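Local coordinates for protein TqaL (Neurospora crassa, PDB 7EEH) that belongs to the 2OG-Fe dioxygenase family of the cupin clan and binds an iron(III) ion, at residues D186-N200 against A267-P279. The protein carries 1 engineered substitution. Sequence-based numbering, arbitrary orientation.
Sequences DGVDHTMTTYLGSKN and ATRDMLIFFTRRP. With FE (Fe (III) ion), chain H.
Asp-186 meets the ring of Phe-275 at its rim: carboxylate oxygen OD2 lies in the ring plane, 3.3 Å from CE1, and the two flat groups stand 87° apart. The other oxygen, OD1, binds the iron at 2.1 Å. Thr-191, alongside Phe-275, gives its OG1 hydrogen to the anti lone pair of Asp-186 OD2, a bond of 2.8 Å. With OG1 anti to the carbonyl carbon (chi1 -61°), the hydroxyl reaches OD2 on the side away from OD1. Metal and hydroxyl each hold one oxygen, and the ring edge packs against OD2. Ile-273 CG2 packs on one face of the same ring.

Behind this first shell, 190-199 and 267-277 run antiparallel as neighbours in the large antiparallel sheet, with 243-247 and 158-170 flanking the pair, consistent with the double-stranded beta-helix (jelly-roll) core of this family. Two classic beta bulges interrupt the pairing, one at its start by Asp-189 and one within the strands. At the first, Thr-276 O accepts from both Asp-189 N and His-190 N, while Asp-189 OD2 takes the backbone N of Arg-278 at 2.9 Å and its OD1 bonds Tyr-154. At the second, Leu-196 and Gly-197 both face Asp-270, whose carboxylate makes a salt bridge with Arg-167.

The face of Met-192, Leu-272 and Phe-274 packs against helix 128-141. Selenomethionine Met-192, its chain bent at chi3 (98°), lays CE over the Phe-274 ring, 4.0 Å from the centroid, and Leu-196 CD1 reaches Leu-272 CG at 3.8 Å. Back on the iron side, selenomethionine Met-271 puts SE 3.9 Å from Tyr-195 CB and over the guanidinium of Arg-269.

His-184 and His-253 join Asp-186 to complete the protein's facial triad, as in other members of this family. One oxygen of Asp-186 binds iron while Thr-191 holds the other, which should fix the rotation of the carboxylate at the metal.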
loop_
_atom_site.group_PDB
_atom_site.type_symbol
_atom_site.label_atom_id
_atom_site.label_comp_id
_atom_site.label_asym_id
_atom_site.label_seq_id
_atom_site.Cartn_x
_atom_site.Cartn_y
_atom_site.Cartn_z
ATOM N N ASP B 186 -31.945 -9.231 15.608
ATOM C CA ASP B 186 -32.402 -7.874 15.874
ATOM C C ASP B 186 -33.550 -7.442 14.972
ATOM O O ASP B 186 -34.036 -6.315 15.116
ATOM C CB ASP B 186 -31.249 -6.882 15.693
ATOM C CG ASP B 186 -30.062 -7.176 16.589
ATOM O OD1 ASP B 186 -30.241 -7.733 17.692
ATOM O OD2 ASP B 186 -28.937 -6.822 16.176
ATOM N N GLY B 187 -33.970 -8.285 14.031
ATOM C CA GLY B 187 -35.053 -7.924 13.138
ATOM C C GLY B 187 -34.685 -6.941 12.057
ATOM O O GLY B 187 -35.571 -6.276 11.518
ATOM N N VAL B 188 -33.399 -6.818 11.714
ATOM C CA VAL B 188 -32.977 -5.878 10.678
ATOM C C VAL B 188 -32.188 -6.655 9.625
ATOM O O VAL B 188 -32.254 -7.889 9.580
ATOM C CB VAL B 188 -32.161 -4.717 11.287
ATOM C CG1 VAL B 188 -33.032 -3.869 12.241
ATOM C CG2 VAL B 188 -30.950 -5.248 12.033
ATOM N N ASP B 189 -31.465 -5.945 8.753
ATOM C CA ASP B 189 -30.628 -6.582 7.741
ATOM C C ASP B 189 -29.164 -6.673 8.154
ATOM O O ASP B 189 -28.557 -7.734 8.008
ATOM C CB ASP B 189 -30.737 -5.834 6.401
ATOM C CG ASP B 189 -32.125 -5.960 5.773
ATOM O OD1 ASP B 189 -32.611 -7.105 5.643
ATOM O OD2 ASP B 189 -32.723 -4.915 5.427
ATOM N N HIS B 190 -28.577 -5.574 8.638
ATOM C CA HIS B 190 -27.177 -5.535 9.052
ATOM C C HIS B 190 -27.085 -4.846 10.402
ATOM O O HIS B 190 -27.676 -3.780 10.592
ATOM C CB HIS B 190 -26.295 -4.764 8.053
ATOM C CG HIS B 190 -26.378 -5.267 6.650
ATOM N ND1 HIS B 190 -25.653 -6.353 6.204
ATOM C CD2 HIS B 190 -27.082 -4.818 5.584
ATOM C CE1 HIS B 190 -25.919 -6.561 4.927
ATOM N NE2 HIS B 190 -26.788 -5.645 4.527
ATOM N N THR B 191 -26.330 -5.435 11.323
ATOM C CA THR B 191 -26.102 -4.855 12.638
ATOM C C THR B 191 -24.606 -4.640 12.831
ATOM O O THR B 191 -23.804 -5.533 12.538
ATOM C CB THR B 191 -26.627 -5.756 13.777
ATOM O OG1 THR B 191 -28.042 -5.941 13.658
ATOM C CG2 THR B 191 -26.317 -5.104 15.158
HETATM N N MSE B 192 -24.235 -3.450 13.309
HETATM C CA MSE B 192 -22.838 -3.100 13.569
HETATM C C MSE B 192 -22.736 -2.600 15.011
HETATM O O MSE B 192 -23.533 -1.745 15.446
HETATM C CB MSE B 192 -22.331 -2.024 12.585
HETATM C CG MSE B 192 -20.856 -1.651 12.771
HETATM SE SE MSE B 192 -20.053 -0.879 11.193
HETATM C CE MSE B 192 -20.165 1.077 11.561
ATOM N N THR B 193 -21.784 -3.144 15.764
ATOM C CA THR B 193 -21.545 -2.756 17.150
ATOM C C THR B 193 -20.091 -2.342 17.288
ATOM O O THR B 193 -19.185 -3.147 17.038
ATOM C CB THR B 193 -21.865 -3.898 18.107
ATOM O OG1 THR B 193 -21.026 -5.021 17.800
ATOM C CG2 THR B 193 -23.317 -4.316 17.940
ATOM N N THR B 194 -19.874 -1.096 17.686
ATOM C CA THR B 194 -18.554 -0.494 17.740
ATOM C C THR B 194 -18.301 -0.052 19.173
ATOM O O THR B 194 -19.149 0.602 19.783
ATOM C CB THR B 194 -18.467 0.683 16.770
ATOM O OG1 THR B 194 -18.528 0.187 15.421
ATOM C CG2 THR B 194 -17.181 1.481 16.960
ATOM N N TYR B 195 -17.152 -0.443 19.708
ATOM C CA TYR B 195 -16.797 -0.216 21.099
ATOM C C TYR B 195 -16.114 1.134 21.252
ATOM O O TYR B 195 -15.166 1.447 20.525
ATOM C CB TYR B 195 -15.883 -1.347 21.553
ATOM C CG TYR B 195 -15.185 -1.206 22.871
ATOM C CD1 TYR B 195 -13.980 -0.513 22.976
ATOM C CD2 TYR B 195 -15.682 -1.838 24.001
ATOM C CE1 TYR B 195 -13.311 -0.422 24.192
ATOM C CE2 TYR B 195 -15.024 -1.751 25.218
ATOM C CZ TYR B 195 -13.844 -1.045 25.305
ATOM O OH TYR B 195 -13.191 -0.975 26.513
ATOM N N LEU B 196 -16.595 1.933 22.195
ATOM C CA LEU B 196 -15.999 3.235 22.454
ATOM C C LEU B 196 -15.103 3.258 23.683
ATOM O O LEU B 196 -14.135 4.026 23.707
ATOM C CB LEU B 196 -17.090 4.300 22.625
ATOM C CG LEU B 196 -17.933 4.586 21.384
ATOM C CD1 LEU B 196 -18.947 5.710 21.694
ATOM C CD2 LEU B 196 -16.998 4.936 20.214
ATOM N N GLY B 197 -15.416 2.470 24.701
ATOM C CA GLY B 197 -14.629 2.445 25.918
ATOM C C GLY B 197 -15.351 1.632 26.972
ATOM O O GLY B 197 -16.461 1.138 26.756
ATOM N N SER B 198 -14.698 1.509 28.126
ATOM C CA SER B 198 -15.280 0.821 29.274
ATOM C C SER B 198 -14.551 1.231 30.553
ATOM O O SER B 198 -13.517 1.898 30.514
ATOM C CB SER B 198 -15.218 -0.686 29.097
ATOM O OG SER B 198 -13.888 -1.152 29.245
ATOM N N LYS B 199 -15.098 0.785 31.689
ATOM C CA LYS B 199 -14.594 1.135 33.020
ATOM C C LYS B 199 -14.766 -0.062 33.943
ATOM O O LYS B 199 -15.894 -0.527 34.138
ATOM C CB LYS B 199 -15.338 2.346 33.588
ATOM C CG LYS B 199 -14.619 3.085 34.735
ATOM C CD LYS B 199 -15.495 4.220 35.312
ATOM C CE LYS B 199 -16.697 3.680 36.109
ATOM N NZ LYS B 199 -17.514 4.745 36.769
ATOM N N ASN B 200 -13.654 -0.553 34.506
ATOM C CA ASN B 200 -13.666 -1.642 35.496
ATOM C C ASN B 200 -14.231 -2.931 34.907
ATOM O O ASN B 200 -14.940 -3.692 35.570
ATOM C CB ASN B 200 -14.431 -1.249 36.765
ATOM C CG ASN B 200 -14.342 -2.321 37.863
ATOM O OD1 ASN B 200 -13.327 -3.015 37.998
ATOM N ND2 ASN B 200 -15.425 -2.487 38.612
ATOM N N ALA B 267 -19.164 -1.419 36.801
ATOM C CA ALA B 267 -18.517 -1.558 35.507
ATOM C C ALA B 267 -19.424 -0.965 34.436
ATOM O O ALA B 267 -20.638 -1.184 34.450
ATOM C CB ALA B 267 -18.207 -3.027 35.200
ATOM N N THR B 268 -18.833 -0.210 33.511
ATOM C CA THR B 268 -19.581 0.391 32.415
ATOM C C THR B 268 -18.963 -0.013 31.079
ATOM O O THR B 268 -17.766 -0.287 30.992
ATOM C CB THR B 268 -19.609 1.916 32.533
ATOM O OG1 THR B 268 -18.278 2.429 32.413
ATOM C CG2 THR B 268 -20.169 2.337 33.874
ATOM N N ARG B 269 -19.784 -0.020 30.036
ATOM C CA ARG B 269 -19.332 -0.366 28.685
ATOM C C ARG B 269 -20.041 0.557 27.710
ATOM O O ARG B 269 -21.275 0.602 27.703
ATOM C CB ARG B 269 -19.654 -1.825 28.357
ATOM C CG ARG B 269 -19.126 -2.344 27.013
ATOM C CD ARG B 269 -19.404 -3.831 26.955
ATOM N NE ARG B 269 -19.132 -4.458 25.666
ATOM C CZ ARG B 269 -20.044 -4.742 24.742
ATOM N NH1 ARG B 269 -21.327 -4.427 24.919
ATOM N NH2 ARG B 269 -19.661 -5.354 23.626
ATOM N N ASP B 270 -19.281 1.283 26.894
ATOM C CA ASP B 270 -19.839 2.268 25.967
ATOM C C ASP B 270 -19.781 1.731 24.537
ATOM O O ASP B 270 -18.697 1.402 24.044
ATOM C CB ASP B 270 -19.085 3.590 26.061
ATOM C CG ASP B 270 -19.058 4.150 27.482
ATOM O OD1 ASP B 270 -19.951 3.799 28.276
ATOM O OD2 ASP B 270 -18.135 4.924 27.795
HETATM N N MSE B 271 -20.937 1.678 23.874
HETATM C CA MSE B 271 -21.070 1.141 22.512
HETATM C C MSE B 271 -21.763 2.130 21.582
HETATM O O MSE B 271 -22.576 2.942 22.030
HETATM C CB MSE B 271 -21.898 -0.153 22.503
HETATM C CG MSE B 271 -21.355 -1.312 23.334
HETATM SE SE MSE B 271 -19.535 -1.837 22.890
HETATM C CE MSE B 271 -20.041 -2.773 21.217
ATOM N N LEU B 272 -21.468 2.043 20.290
ATOM C CA LEU B 272 -22.373 2.515 19.251
ATOM C C LEU B 272 -22.997 1.279 18.612
ATOM O O LEU B 272 -22.275 0.360 18.226
ATOM C CB LEU B 272 -21.633 3.357 18.208
ATOM C CG LEU B 272 -21.026 4.669 18.720
ATOM C CD1 LEU B 272 -20.126 5.285 17.666
ATOM C CD2 LEU B 272 -22.137 5.645 19.144
ATOM N N ILE B 273 -24.327 1.243 18.528
ATOM C CA ILE B 273 -25.046 0.098 17.975
ATOM C C ILE B 273 -25.869 0.595 16.792
ATOM O O ILE B 273 -26.790 1.406 16.965
ATOM C CB ILE B 273 -25.931 -0.592 19.020
ATOM C CG1 ILE B 273 -25.088 -1.024 20.221
ATOM C CG2 ILE B 273 -26.643 -1.792 18.401
ATOM C CD1 ILE B 273 -25.893 -1.452 21.405
ATOM N N PHE B 274 -25.527 0.122 15.589
ATOM C CA PHE B 274 -26.173 0.524 14.342
ATOM C C PHE B 274 -27.089 -0.604 13.892
ATOM O O PHE B 274 -26.602 -1.695 13.582
ATOM C CB PHE B 274 -25.153 0.804 13.223
ATOM C CG PHE B 274 -24.058 1.805 13.576
ATOM C CD1 PHE B 274 -23.023 1.459 14.420
ATOM C CD2 PHE B 274 -24.042 3.064 12.988
ATOM C CE1 PHE B 274 -22.006 2.358 14.725
ATOM C CE2 PHE B 274 -23.028 3.977 13.273
ATOM C CZ PHE B 274 -22.007 3.619 14.150
ATOM N N PHE B 275 -28.401 -0.347 13.836
ATOM C CA PHE B 275 -29.378 -1.315 13.320
ATOM C C PHE B 275 -29.863 -0.814 11.966
ATOM O O PHE B 275 -30.623 0.160 11.915
ATOM C CB PHE B 275 -30.581 -1.471 14.244
ATOM C CG PHE B 275 -30.279 -1.973 15.633
ATOM C CD1 PHE B 275 -29.972 -3.301 15.861
ATOM C CD2 PHE B 275 -30.406 -1.123 16.731
ATOM C CE1 PHE B 275 -29.759 -3.773 17.157
ATOM C CE2 PHE B 275 -30.193 -1.590 18.027
ATOM C CZ PHE B 275 -29.872 -2.914 18.236
ATOM N N THR B 276 -29.470 -1.486 10.873
ATOM C CA THR B 276 -29.774 -1.005 9.527
ATOM C C THR B 276 -30.663 -1.991 8.773
ATOM O O THR B 276 -30.337 -3.180 8.677
ATOM C CB THR B 276 -28.478 -0.735 8.743
ATOM O OG1 THR B 276 -27.748 0.315 9.396
ATOM C CG2 THR B 276 -28.802 -0.296 7.312
ATOM N N ARG B 277 -31.767 -1.489 8.207
ATOM C CA ARG B 277 -32.695 -2.345 7.468
ATOM C C ARG B 277 -33.351 -1.568 6.335
ATOM O O ARG B 277 -33.350 -0.334 6.318
ATOM C CB ARG B 277 -33.774 -2.926 8.382
ATOM C CG ARG B 277 -34.653 -1.852 9.073
ATOM C CD ARG B 277 -35.927 -2.474 9.647
ATOM N NE ARG B 277 -36.702 -1.536 10.468
ATOM C CZ ARG B 277 -37.418 -0.523 9.979
ATOM N NH1 ARG B 277 -37.475 -0.304 8.669
ATOM N NH2 ARG B 277 -38.096 0.270 10.796
ATOM N N ARG B 278 -33.899 -2.315 5.368
ATOM C CA ARG B 278 -34.773 -1.722 4.366
ATOM C C ARG B 278 -36.069 -1.254 5.042
ATOM O O ARG B 278 -36.436 -1.755 6.108
ATOM C CB ARG B 278 -35.078 -2.726 3.248
ATOM C CG ARG B 278 -33.839 -3.175 2.435
ATOM C CD ARG B 278 -33.247 -2.012 1.671
ATOM N NE ARG B 278 -32.546 -2.379 0.435
ATOM C CZ ARG B 278 -31.866 -1.499 -0.307
ATOM N NH1 ARG B 278 -31.795 -0.223 0.075
ATOM N NH2 ARG B 278 -31.246 -1.878 -1.421
ATOM N N PRO B 279 -36.767 -0.284 4.451
ATOM C CA PRO B 279 -37.996 0.227 5.077
ATOM C C PRO B 279 -39.098 -0.816 5.093
ATOM O O PRO B 279 -39.094 -1.785 4.329
ATOM C CB PRO B 279 -38.387 1.422 4.201
ATOM C CG PRO B 279 -37.719 1.179 2.898
ATOM C CD PRO B 279 -36.451 0.420 3.194
HETATM FE FE FE H . -28.867 -8.064 19.188
HETATM O O HOH W 1 -18.314 5.121 33.640
HETATM O O HOH W 2 -30.264 -6.776 20.446
#